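Local coordinates for PpiC-type peptidyl-prolyl cis-trans isomerase (Novosphingobium aromaticivorans, PDB 3GPK), which probably catalyses the cis-trans isomerisation of peptide bonds preceding proline, as the parvulin-type domain of a longer periplasmic chaperone, at residues Ile10-Leu15 with Ser96-Ile101. Residues are numbered along the deposited sequence; the frame is centred on the assembly and turned at random.
Sequences IGEIFL and SILYLI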
ATOM      1  N   ILE A  10      -4.638   3.954   4.144  1.00 13.23           N
ATOM      2  CA  ILE A  10      -3.542   3.431   3.347  1.00 12.97           C
ATOM      3  C   ILE A  10      -3.727   3.555   1.848  1.00 13.19           C
ATOM      4  O   ILE A  10      -4.839   3.432   1.333  1.00 12.67           O
ATOM      5  CB  ILE A  10      -3.310   1.936   3.703  1.00 13.86           C
ATOM      6  CG1 ILE A  10      -2.913   1.812   5.174  1.00 15.54           C
ATOM      7  CG2 ILE A  10      -2.236   1.330   2.809  1.00 14.31           C
ATOM      8  CD1 ILE A  10      -2.828   0.386   5.672  1.00 17.30           C
ATOM      9  N   GLY A  11      -2.617   3.813   1.163  1.00 10.99           N
ATOM     10  CA  GLY A  11      -2.619   3.898  -0.282  1.00 10.04           C
ATOM     11  C   GLY A  11      -1.930   2.628  -0.749  1.00  9.39           C
ATOM     12  O   GLY A  11      -0.962   2.186  -0.129  1.00  9.16           O
ATOM     13  N   GLU A  12      -2.428   2.025  -1.821  1.00  8.50           N
ATOM     14  CA  GLU A  12      -1.822   0.794  -2.331  1.00  9.43           C
ATOM     15  C   GLU A  12      -1.667   0.764  -3.841  1.00  8.92           C
ATOM     16  O   GLU A  12      -2.539   1.222  -4.576  1.00 10.07           O
ATOM     17  CB  GLU A  12      -2.655  -0.437  -1.916  1.00  8.25           C
ATOM     18  CG  GLU A  12      -2.202  -1.749  -2.599  1.00  9.43           C
ATOM     19  CD  GLU A  12      -3.073  -2.947  -2.265  1.00 12.96           C
ATOM     20  OE1 GLU A  12      -4.305  -2.770  -2.135  1.00 14.78           O
ATOM     21  OE2 GLU A  12      -2.527  -4.068  -2.149  1.00 12.67           O
ATOM     22  N   ILE A  13      -0.533   0.234  -4.292  1.00  8.79           N
ATOM     23  CA  ILE A  13      -0.270   0.032  -5.711  1.00  7.85           C
ATOM     24  C   ILE A  13      -0.013  -1.471  -5.795  1.00  8.56           C
ATOM     25  O   ILE A  13       0.942  -1.968  -5.205  1.00  9.49           O
ATOM     26  CB  ILE A  13       0.989   0.783  -6.205  1.00  8.24           C
ATOM     27  CG1 ILE A  13       0.749   2.300  -6.167  1.00  9.12           C
ATOM     28  CG2 ILE A  13       1.329   0.320  -7.619  1.00  9.48           C
ATOM     29  CD1 ILE A  13       1.947   3.137  -6.616  1.00  8.74           C
ATOM     30  N   PHE A  14      -0.881  -2.188  -6.499  1.00  7.35           N
ATOM     31  CA  PHE A  14      -0.749  -3.633  -6.634  1.00  9.17           C
ATOM     32  C   PHE A  14      -0.327  -4.047  -8.030  1.00  9.69           C
ATOM     33  O   PHE A  14      -0.900  -3.589  -9.014  1.00  8.94           O
ATOM     34  CB  PHE A  14      -2.079  -4.304  -6.293  1.00  9.09           C
ATOM     35  CG  PHE A  14      -2.123  -5.766  -6.634  1.00 10.00           C
ATOM     36  CD1 PHE A  14      -1.323  -6.678  -5.955  1.00 10.30           C
ATOM     37  CD2 PHE A  14      -2.949  -6.225  -7.654  1.00 11.35           C
ATOM     38  CE1 PHE A  14      -1.339  -8.028  -6.288  1.00 11.35           C
ATOM     39  CE2 PHE A  14      -2.973  -7.571  -7.997  1.00 10.94           C
ATOM     40  CZ  PHE A  14      -2.165  -8.475  -7.313  1.00 11.17           C
ATOM     41  N   LEU A  15       0.677  -4.916  -8.111  1.00 10.32           N
ATOM     42  CA  LEU A  15       1.145  -5.421  -9.397  1.00 11.26           C
ATOM     43  C   LEU A  15       1.007  -6.936  -9.344  1.00  9.62           C
ATOM     44  O   LEU A  15       1.672  -7.601  -8.548  1.00  9.54           O
ATOM     45  CB  LEU A  15       2.607  -5.045  -9.642  1.00 11.46           C
ATOM     46  CG  LEU A  15       2.981  -3.561  -9.682  1.00 13.91           C
ATOM     47  CD1 LEU A  15       4.399  -3.442 -10.216  1.00 16.15           C
ATOM     48  CD2 LEU A  15       2.021  -2.784 -10.580  1.00 17.45           C
ATOM     49  N   SER A  96       2.701  -5.562  -3.580  1.00  9.29           N
ATOM     50  CA  SER A  96       2.031  -4.310  -3.260  1.00  8.86           C
ATOM     51  C   SER A  96       3.009  -3.317  -2.656  1.00  9.20           C
ATOM     52  O   SER A  96       3.966  -3.699  -1.975  1.00  9.37           O
ATOM     53  CB  SER A  96       0.893  -4.525  -2.262  1.00  9.46           C
ATOM     54  OG  SER A  96      -0.174  -5.235  -2.854  1.00 11.06           O
ATOM     55  N   ILE A  97       2.767  -2.043  -2.950  1.00  8.84           N
ATOM     56  CA  ILE A  97       3.543  -0.943  -2.409  1.00  6.72           C
ATOM     57  C   ILE A  97       2.522  -0.212  -1.543  1.00  8.12           C
ATOM     58  O   ILE A  97       1.415   0.074  -1.996  1.00  9.51           O
ATOM     59  CB  ILE A  97       4.047   0.015  -3.512  1.00  6.78           C
ATOM     60  CG1 ILE A  97       4.953  -0.740  -4.488  1.00  9.83           C
ATOM     61  CG2 ILE A  97       4.811   1.187  -2.879  1.00  7.57           C
ATOM     62  CD1 ILE A  97       5.340   0.085  -5.719  1.00  8.91           C
ATOM     63  N   LEU A  98       2.881   0.078  -0.299  1.00  7.72           N
ATOM     64  CA  LEU A  98       1.958   0.768   0.592  1.00  8.21           C
ATOM     65  C   LEU A  98       2.437   2.161   0.957  1.00 10.06           C
ATOM     66  O   LEU A  98       3.635   2.443   0.972  1.00  9.97           O
ATOM     67  CB  LEU A  98       1.767  -0.030   1.882  1.00  9.21           C
ATOM     68  CG  LEU A  98       1.292  -1.472   1.766  1.00  9.87           C
ATOM     69  CD1 LEU A  98       1.265  -2.077   3.163  1.00 12.79           C
ATOM     70  CD2 LEU A  98      -0.088  -1.533   1.105  1.00 10.71           C
ATOM     71  N   TYR A  99       1.472   3.028   1.245  1.00  9.43           N
ATOM     72  CA  TYR A  99       1.741   4.396   1.650  1.00 10.88           C
ATOM     73  C   TYR A  99       0.818   4.688   2.823  1.00 11.08           C
ATOM     74  O   TYR A  99      -0.407   4.668   2.680  1.00 10.64           O
ATOM     75  CB  TYR A  99       1.465   5.354   0.487  1.00 12.42           C
ATOM     76  CG  TYR A  99       1.739   6.815   0.790  1.00 13.88           C
ATOM     77  CD1 TYR A  99       2.847   7.196   1.545  1.00 16.66           C
ATOM     78  CD2 TYR A  99       0.911   7.816   0.284  1.00 16.58           C
ATOM     79  CE1 TYR A  99       3.127   8.541   1.791  1.00 20.02           C
ATOM     80  CE2 TYR A  99       1.181   9.164   0.524  1.00 21.00           C
ATOM     81  CZ  TYR A  99       2.291   9.516   1.277  1.00 21.58           C
ATOM     82  OH  TYR A  99       2.561  10.845   1.515  1.00 24.82           O
ATOM     83  N   LEU A 100       1.399   4.928   3.994  1.00 10.95           N
ATOM     84  CA  LEU A 100       0.592   5.223   5.169  1.00 11.79           C
ATOM     85  C   LEU A 100       0.229   6.703   5.175  1.00 12.74           C
ATOM     86  O   LEU A 100       0.975   7.543   5.682  1.00 14.13           O
ATOM     87  CB  LEU A 100       1.338   4.841   6.446  1.00 12.56           C
ATOM     88  CG  LEU A 100       0.493   4.949   7.724  1.00 12.23           C
ATOM     89  CD1 LEU A 100      -0.806   4.164   7.567  1.00 12.91           C
ATOM     90  CD2 LEU A 100       1.294   4.416   8.902  1.00 13.98           C
ATOM     91  N   ILE A 101      -0.933   7.003   4.602  1.00 12.13           N
ATOM     92  CA  ILE A 101      -1.433   8.367   4.485  1.00 15.75           C
ATOM     93  C   ILE A 101      -1.833   9.006   5.809  1.00 16.30           C
ATOM     94  O   ILE A 101      -1.493  10.154   6.077  1.00 17.37           O
ATOM     95  CB  ILE A 101      -2.657   8.415   3.543  1.00 15.63           C
ATOM     96  CG1 ILE A 101      -2.278   7.869   2.163  1.00 18.59           C
ATOM     97  CG2 ILE A 101      -3.181   9.841   3.450  1.00 18.52           C
ATOM     98  CD1 ILE A 101      -3.463   7.601   1.252  1.00 18.68           C
TER
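Glu12 reaches diagonally across to Ser96 on the neighbouring antiparallel strand. Glu12 CB lies 4.1 Å from CD2 of Leu98, the residue paired with Glu12 in the non-hydrogen-bonded position. CG, anti to the backbone N (chi1 171°), passes Ser96 OG and the Ile97 carbonyl. The extended chain then brings Glu12 CD to 3.7 Å from Ser96 OG and Glu12 OE2 to 2.7 Å, where OE2 accepts a hydrogen bond through its anti lone pair. Glutamate is long enough for this diagonal; serine is small, and its OG can donate while fitting at the Phe14 ring edge, 3.6 Å from Phe14 CD1. An alanine in place of Glu12 would probably leave the hydroxyl of the buried Ser96 without its carboxylate acceptor and freer to turn. On the same face, Ile10 divides its branches, CG2 meeting Leu98 CD2 and CG1 meeting Leu100 CD1, both at 4.0 Å; helix 71-79 packs here. On the other, beta-branched Ile13 and Ile97 touch through their CB atoms, beneath helices 42-49 and 22-37. A CB on Gly11 would crowd Ile101 CD1; glycine leaves that methyl room. Paired backbone bonds join Gly11 with Tyr99 and Ile13 with Ile97. Strands 7-16 and 94-104 are the central pair of a four-stranded antiparallel sheet, 60-64 and 85-91 outside them, flanked by helices on both faces, characteristic of the parvulin fold.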